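Local coordinates for protein transcriptional regulator, SorC family (Enterococcus faecalis, PDB 2O0M) that probably regulates transcription as a DNA-binding protein of the SorC family, with a Rossmann-like domain thought to bind a sugar ligand, at residues I97-F105 with L329-L340. Numbering follows the deposited sequence.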
ATOM      1  N   ILE A  97      -2.090   0.100  23.877  1.00 25.96           N
ATOM      2  CA  ILE A  97      -2.837   0.613  22.725  1.00 24.87           C
ATOM      3  C   ILE A  97      -2.648  -0.292  21.498  1.00 23.19           C
ATOM      4  O   ILE A  97      -3.589  -0.513  20.735  1.00 21.82           O
ATOM      5  CB  ILE A  97      -2.487   2.108  22.412  1.00 24.91           C
ATOM      6  CG1 ILE A  97      -3.458   2.694  21.385  1.00 25.56           C
ATOM      7  CG2 ILE A  97      -1.040   2.275  21.962  1.00 25.39           C
ATOM      8  CD1 ILE A  97      -3.365   4.208  21.247  1.00 25.69           C
ATOM      9  N   GLU A  98      -1.440  -0.827  21.334  1.00 21.75           N
ATOM     10  CA  GLU A  98      -1.151  -1.771  20.243  1.00 21.58           C
ATOM     11  C   GLU A  98      -1.978  -3.047  20.381  1.00 21.39           C
ATOM     12  O   GLU A  98      -2.524  -3.553  19.399  1.00 20.06           O
ATOM     13  CB  GLU A  98       0.341  -2.106  20.204  1.00 21.00           C
ATOM     14  CG  GLU A  98       1.185  -0.938  19.690  1.00 20.46           C
ATOM     15  CD  GLU A  98       2.678  -1.175  19.764  1.00 20.04           C
ATOM     16  OE1 GLU A  98       3.118  -2.088  20.486  1.00 20.47           O
ATOM     17  OE2 GLU A  98       3.418  -0.432  19.082  1.00 16.09           O
ATOM     18  N   LYS A  99      -2.071  -3.561  21.606  1.00 21.80           N
ATOM     19  CA  LYS A  99      -2.909  -4.734  21.886  1.00 21.87           C
ATOM     20  C   LYS A  99      -4.363  -4.465  21.543  1.00 20.60           C
ATOM     21  O   LYS A  99      -5.023  -5.285  20.906  1.00 20.65           O
ATOM     22  CB  LYS A  99      -2.811  -5.122  23.362  1.00 22.50           C
ATOM     23  CG  LYS A  99      -3.817  -6.195  23.806  1.00 23.32           C
ATOM     24  CD  LYS A  99      -3.761  -6.379  25.318  1.00 23.71           C
ATOM     25  CE  LYS A  99      -4.949  -7.188  25.844  1.00 25.15           C
ATOM     26  NZ  LYS A  99      -5.042  -7.149  27.339  1.00 26.67           N
ATOM     27  N   GLU A 100      -4.866  -3.319  21.983  1.00 19.50           N
ATOM     28  CA  GLU A 100      -6.254  -2.966  21.737  1.00 19.07           C
ATOM     29  C   GLU A 100      -6.513  -2.869  20.229  1.00 17.96           C
ATOM     30  O   GLU A 100      -7.552  -3.307  19.739  1.00 17.32           O
ATOM     31  CB  GLU A 100      -6.624  -1.662  22.455  1.00 19.33           C
ATOM     32  CG  GLU A 100      -6.721  -1.815  23.987  1.00 21.23           C
ATOM     33  CD  GLU A 100      -7.233  -0.570  24.705  1.00 21.84           C
ATOM     34  OE1 GLU A 100      -7.897   0.281  24.072  1.00 24.86           O
ATOM     35  OE2 GLU A 100      -6.988  -0.455  25.930  1.00 26.02           O
HETATM   36  N   MSE A 101      -5.555  -2.320  19.490  1.00 17.20           N
HETATM   37  CA  MSE A 101      -5.706  -2.207  18.030  1.00 17.06           C
HETATM   38  C   MSE A 101      -5.712  -3.568  17.339  1.00 16.70           C
HETATM   39  O   MSE A 101      -6.559  -3.818  16.490  1.00 16.01           O
HETATM   40  CB  MSE A 101      -4.613  -1.314  17.422  1.00 16.95           C
HETATM   41  CG  MSE A 101      -4.796   0.169  17.711  1.00 16.44           C
HETATM   42 SE   MSE A 101      -6.287   0.947  16.726  1.00 20.77          SE
HETATM   43  CE  MSE A 101      -5.440   1.021  15.014  1.00 17.50           C
ATOM     44  N   THR A 102      -4.786  -4.454  17.704  1.00 17.18           N
ATOM     45  CA  THR A 102      -4.743  -5.771  17.061  1.00 17.91           C
ATOM     46  C   THR A 102      -6.033  -6.546  17.319  1.00 17.55           C
ATOM     47  O   THR A 102      -6.544  -7.210  16.433  1.00 17.69           O
ATOM     48  CB  THR A 102      -3.547  -6.643  17.513  1.00 18.92           C
ATOM     49  OG1 THR A 102      -3.705  -7.015  18.884  1.00 21.66           O
ATOM     50  CG2 THR A 102      -2.250  -5.899  17.347  1.00 19.01           C
ATOM     51  N   GLN A 103      -6.555  -6.446  18.540  1.00 17.47           N
ATOM     52  CA  GLN A 103      -7.781  -7.144  18.912  1.00 17.42           C
ATOM     53  C   GLN A 103      -9.013  -6.534  18.257  1.00 17.20           C
ATOM     54  O   GLN A 103      -9.937  -7.244  17.882  1.00 16.47           O
ATOM     55  CB  GLN A 103      -7.914  -7.182  20.438  1.00 17.65           C
ATOM     56  CG  GLN A 103      -6.799  -8.018  21.054  1.00 18.08           C
ATOM     57  CD  GLN A 103      -6.987  -8.300  22.532  1.00 18.16           C
ATOM     58  OE1 GLN A 103      -7.650  -7.552  23.242  1.00 18.31           O
ATOM     59  NE2 GLN A 103      -6.400  -9.397  22.998  1.00 20.06           N
ATOM     60  N   TYR A 104      -9.010  -5.215  18.096  1.00 16.89           N
ATOM     61  CA  TYR A 104     -10.124  -4.529  17.448  1.00 17.11           C
ATOM     62  C   TYR A 104     -10.324  -5.060  16.028  1.00 16.57           C
ATOM     63  O   TYR A 104     -11.453  -5.282  15.593  1.00 17.25           O
ATOM     64  CB  TYR A 104      -9.864  -3.019  17.420  1.00 17.63           C
ATOM     65  CG  TYR A 104     -11.004  -2.177  16.901  1.00 17.61           C
ATOM     66  CD1 TYR A 104     -11.121  -1.885  15.544  1.00 17.82           C
ATOM     67  CD2 TYR A 104     -11.951  -1.646  17.765  1.00 18.96           C
ATOM     68  CE1 TYR A 104     -12.167  -1.111  15.062  1.00 17.97           C
ATOM     69  CE2 TYR A 104     -12.990  -0.861  17.295  1.00 18.70           C
ATOM     70  CZ  TYR A 104     -13.091  -0.596  15.944  1.00 18.89           C
ATOM     71  OH  TYR A 104     -14.126   0.180  15.487  1.00 19.28           O
ATOM     72  N   PHE A 105      -9.221  -5.277  15.317  1.00 15.74           N
ATOM     73  CA  PHE A 105      -9.280  -5.699  13.911  1.00 15.94           C
ATOM     74  C   PHE A 105      -9.119  -7.200  13.713  1.00 15.74           C
ATOM     75  O   PHE A 105      -9.401  -7.718  12.626  1.00 15.22           O
ATOM     76  CB  PHE A 105      -8.231  -4.951  13.084  1.00 15.65           C
ATOM     77  CG  PHE A 105      -8.510  -3.486  12.959  1.00 15.12           C
ATOM     78  CD1 PHE A 105      -7.614  -2.544  13.450  1.00 15.61           C
ATOM     79  CD2 PHE A 105      -9.684  -3.046  12.366  1.00 14.79           C
ATOM     80  CE1 PHE A 105      -7.883  -1.194  13.339  1.00 15.85           C
ATOM     81  CE2 PHE A 105      -9.957  -1.688  12.266  1.00 14.85           C
ATOM     82  CZ  PHE A 105      -9.058  -0.771  12.751  1.00 15.68           C
ATOM     83  N   LEU A 329      -0.283  -3.747  10.901  1.00 12.26           N
ATOM     84  CA  LEU A 329      -0.691  -2.357  10.694  1.00 12.23           C
ATOM     85  C   LEU A 329       0.297  -1.443  11.404  1.00 11.46           C
ATOM     86  O   LEU A 329       0.433  -1.509  12.627  1.00 12.41           O
ATOM     87  CB  LEU A 329      -2.105  -2.106  11.217  1.00 11.97           C
ATOM     88  CG  LEU A 329      -2.585  -0.647  11.198  1.00 13.02           C
ATOM     89  CD1 LEU A 329      -2.637  -0.091   9.781  1.00 13.23           C
ATOM     90  CD2 LEU A 329      -3.939  -0.515  11.865  1.00 13.24           C
ATOM     91  N   ILE A 330       0.988  -0.613  10.631  1.00 10.98           N
ATOM     92  CA  ILE A 330       1.843   0.446  11.180  1.00 11.15           C
ATOM     93  C   ILE A 330       1.025   1.728  11.146  1.00 10.44           C
ATOM     94  O   ILE A 330       0.567   2.156  10.087  1.00 11.08           O
ATOM     95  CB  ILE A 330       3.131   0.651  10.374  1.00 11.24           C
ATOM     96  CG1 ILE A 330       3.933  -0.655  10.354  1.00 11.71           C
ATOM     97  CG2 ILE A 330       3.939   1.815  10.962  1.00 11.29           C
ATOM     98  CD1 ILE A 330       5.130  -0.651   9.453  1.00 11.53           C
ATOM     99  N   THR A 331       0.837   2.334  12.308  1.00 10.99           N
ATOM    100  CA  THR A 331      -0.013   3.501  12.419  1.00 10.44           C
ATOM    101  C   THR A 331       0.536   4.424  13.508  1.00 10.47           C
ATOM    102  O   THR A 331       1.639   4.213  14.025  1.00 11.20           O
ATOM    103  CB  THR A 331      -1.474   3.061  12.700  1.00 10.99           C
ATOM    104  OG1 THR A 331      -2.374   4.168  12.540  1.00 10.64           O
ATOM    105  CG2 THR A 331      -1.633   2.414  14.078  1.00 11.42           C
ATOM    106  N   ASP A 332      -0.226   5.444  13.848  1.00 10.50           N
ATOM    107  CA  ASP A 332       0.215   6.355  14.905  1.00 10.74           C
ATOM    108  C   ASP A 332      -0.828   6.518  15.995  1.00 11.85           C
ATOM    109  O   ASP A 332      -1.938   6.002  15.896  1.00 11.66           O
ATOM    110  CB  ASP A 332       0.697   7.694  14.338  1.00 11.02           C
ATOM    111  CG  ASP A 332      -0.349   8.423  13.519  1.00  9.94           C
ATOM    112  OD1 ASP A 332      -1.552   8.136  13.657  1.00 12.58           O
ATOM    113  OD2 ASP A 332       0.050   9.313  12.734  1.00 11.74           O
ATOM    114  N   GLU A 333      -0.427   7.205  17.060  1.00 12.26           N
ATOM    115  CA  GLU A 333      -1.292   7.422  18.205  1.00 13.59           C
ATOM    116  C   GLU A 333      -2.551   8.167  17.806  1.00 12.47           C
ATOM    117  O   GLU A 333      -3.627   7.890  18.318  1.00 13.23           O
ATOM    118  CB  GLU A 333      -0.570   8.226  19.294  1.00 13.48           C
ATOM    119  CG  GLU A 333       0.464   7.447  20.088  1.00 15.94           C
ATOM    120  CD  GLU A 333       1.002   8.245  21.282  1.00 16.86           C
ATOM    121  OE1 GLU A 333       1.620   9.310  21.064  1.00 17.88           O
ATOM    122  OE2 GLU A 333       0.806   7.810  22.442  1.00 23.02           O
ATOM    123  N   ALA A 334      -2.420   9.129  16.903  1.00 12.12           N
ATOM    124  CA  ALA A 334      -3.570   9.942  16.535  1.00 11.89           C
ATOM    125  C   ALA A 334      -4.656   9.084  15.885  1.00 12.43           C
ATOM    126  O   ALA A 334      -5.837   9.208  16.208  1.00 12.08           O
ATOM    127  CB  ALA A 334      -3.157  11.070  15.645  1.00 12.13           C
ATOM    128  N   ALA A 335      -4.253   8.179  15.001  1.00 12.00           N
ATOM    129  CA  ALA A 335      -5.216   7.283  14.366  1.00 12.62           C
ATOM    130  C   ALA A 335      -5.807   6.294  15.372  1.00 12.64           C
ATOM    131  O   ALA A 335      -7.020   6.112  15.428  1.00 13.27           O
ATOM    132  CB  ALA A 335      -4.571   6.539  13.210  1.00 12.21           C
ATOM    133  N   ALA A 336      -4.940   5.675  16.162  1.00 13.21           N
ATOM    134  CA  ALA A 336      -5.354   4.679  17.139  1.00 13.91           C
ATOM    135  C   ALA A 336      -6.310   5.258  18.181  1.00 14.53           C
ATOM    136  O   ALA A 336      -7.352   4.669  18.453  1.00 14.50           O
ATOM    137  CB  ALA A 336      -4.132   4.064  17.817  1.00 13.69           C
ATOM    138  N   ASN A 337      -5.952   6.393  18.779  1.00 15.37           N
ATOM    139  CA  ASN A 337      -6.830   7.029  19.771  1.00 15.86           C
ATOM    140  C   ASN A 337      -8.225   7.299  19.195  1.00 16.29           C
ATOM    141  O   ASN A 337      -9.230   7.091  19.867  1.00 16.70           O
ATOM    142  CB  ASN A 337      -6.233   8.341  20.295  1.00 16.58           C
ATOM    143  CG  ASN A 337      -5.040   8.131  21.215  1.00 17.39           C
ATOM    144  OD1 ASN A 337      -4.871   7.069  21.822  1.00 19.90           O
ATOM    145  ND2 ASN A 337      -4.211   9.164  21.336  1.00 18.16           N
ATOM    146  N   GLU A 338      -8.287   7.733  17.939  1.00 16.22           N
ATOM    147  CA  GLU A 338      -9.567   8.026  17.299  1.00 16.33           C
ATOM    148  C   GLU A 338     -10.380   6.760  17.053  1.00 17.14           C
ATOM    149  O   GLU A 338     -11.576   6.700  17.343  1.00 16.77           O
ATOM    150  CB  GLU A 338      -9.345   8.780  15.985  1.00 16.02           C
ATOM    151  CG  GLU A 338     -10.618   9.095  15.220  1.00 15.64           C
ATOM    152  CD  GLU A 338     -11.524  10.109  15.907  1.00 16.20           C
ATOM    153  OE1 GLU A 338     -11.131  10.728  16.931  1.00 14.96           O
ATOM    154  OE2 GLU A 338     -12.646  10.302  15.400  1.00 16.15           O
ATOM    155  N   ILE A 339      -9.725   5.735  16.527  1.00 17.09           N
ATOM    156  CA  ILE A 339     -10.385   4.464  16.263  1.00 17.46           C
ATOM    157  C   ILE A 339     -10.934   3.828  17.547  1.00 18.02           C
ATOM    158  O   ILE A 339     -12.022   3.265  17.535  1.00 17.63           O
ATOM    159  CB  ILE A 339      -9.420   3.489  15.543  1.00 17.36           C
ATOM    160  CG1 ILE A 339      -9.138   3.987  14.115  1.00 16.10           C
ATOM    161  CG2 ILE A 339      -9.999   2.072  15.503  1.00 17.63           C
ATOM    162  CD1 ILE A 339      -7.908   3.368  13.438  1.00 16.23           C
ATOM    163  N   LEU A 340     -10.177   3.930  18.638  1.00 18.89           N
ATOM    164  CA  LEU A 340     -10.501   3.247  19.900  1.00 19.85           C
ATOM    165  C   LEU A 340     -11.329   4.063  20.890  1.00 20.87           C
ATOM    166  O   LEU A 340     -11.574   3.604  22.008  1.00 21.28           O
ATOM    167  CB  LEU A 340      -9.210   2.813  20.602  1.00 19.71           C
ATOM    168  CG  LEU A 340      -8.343   1.787  19.872  1.00 19.13           C
ATOM    169  CD1 LEU A 340      -7.052   1.597  20.638  1.00 18.82           C
ATOM    170  CD2 LEU A 340      -9.063   0.461  19.716  1.00 19.00           C
TER
HETATM  171  O   HOH W   1     -14.150   3.077  15.891  1.00 44.66           O
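Selenomethionine Met101 of helix 97-105 reaches into the angle between strand 329-332 and helix 333-339. This is one edge of the Rossmann-like alpha/beta domain, the putative sugar-binding domain. The first and last helices of the modelled chain pack together here, their axes 10.5 Å apart and inclined at 59°. Strand 329-332 lies beside strand 109-113 in the parallel part of the sheet.

The Met101 chain is folded rather than extended, bent at chi2 (-71°) and again at chi3. Its SE rests on Ala336 CB at 3.9 Å and meets Leu340 CG. The bend carries CE to Leu329 CD2 at 3.8 Å and, equally close, to Ile339 CD1. CE also lies at the edge of the Phe105 ring, in its plane.

Ile97 closes one end. Its CG1 points anti to the backbone N (chi1 -169°) and the chain stays extended beyond it, which brings CD1 to 3.5 Å from Ala336 CB, with Asn337 OD1 also near. Leu340 CD1 packs against Ile97 CG1 and Glu100 CB. Glu100 OE2 is hydrogen-bonded to Gln96 instead.

Tyr104 covers the other end. Ile339 CG2 sits over one ring face in a CH-pi contact, 4.1 Å from the centroid. Leu340 CD2 approaches the same ring obliquely. Ala313 and Ile316 of helix 313-320 also touch Ile339.

No direct hydrogen bond joins the two segments, so the contact is essentially apolar. One water provides a polar link at its margin: it lies 2.9 Å from Tyr104 OH and donates to Ile339 O at 2.7 Å.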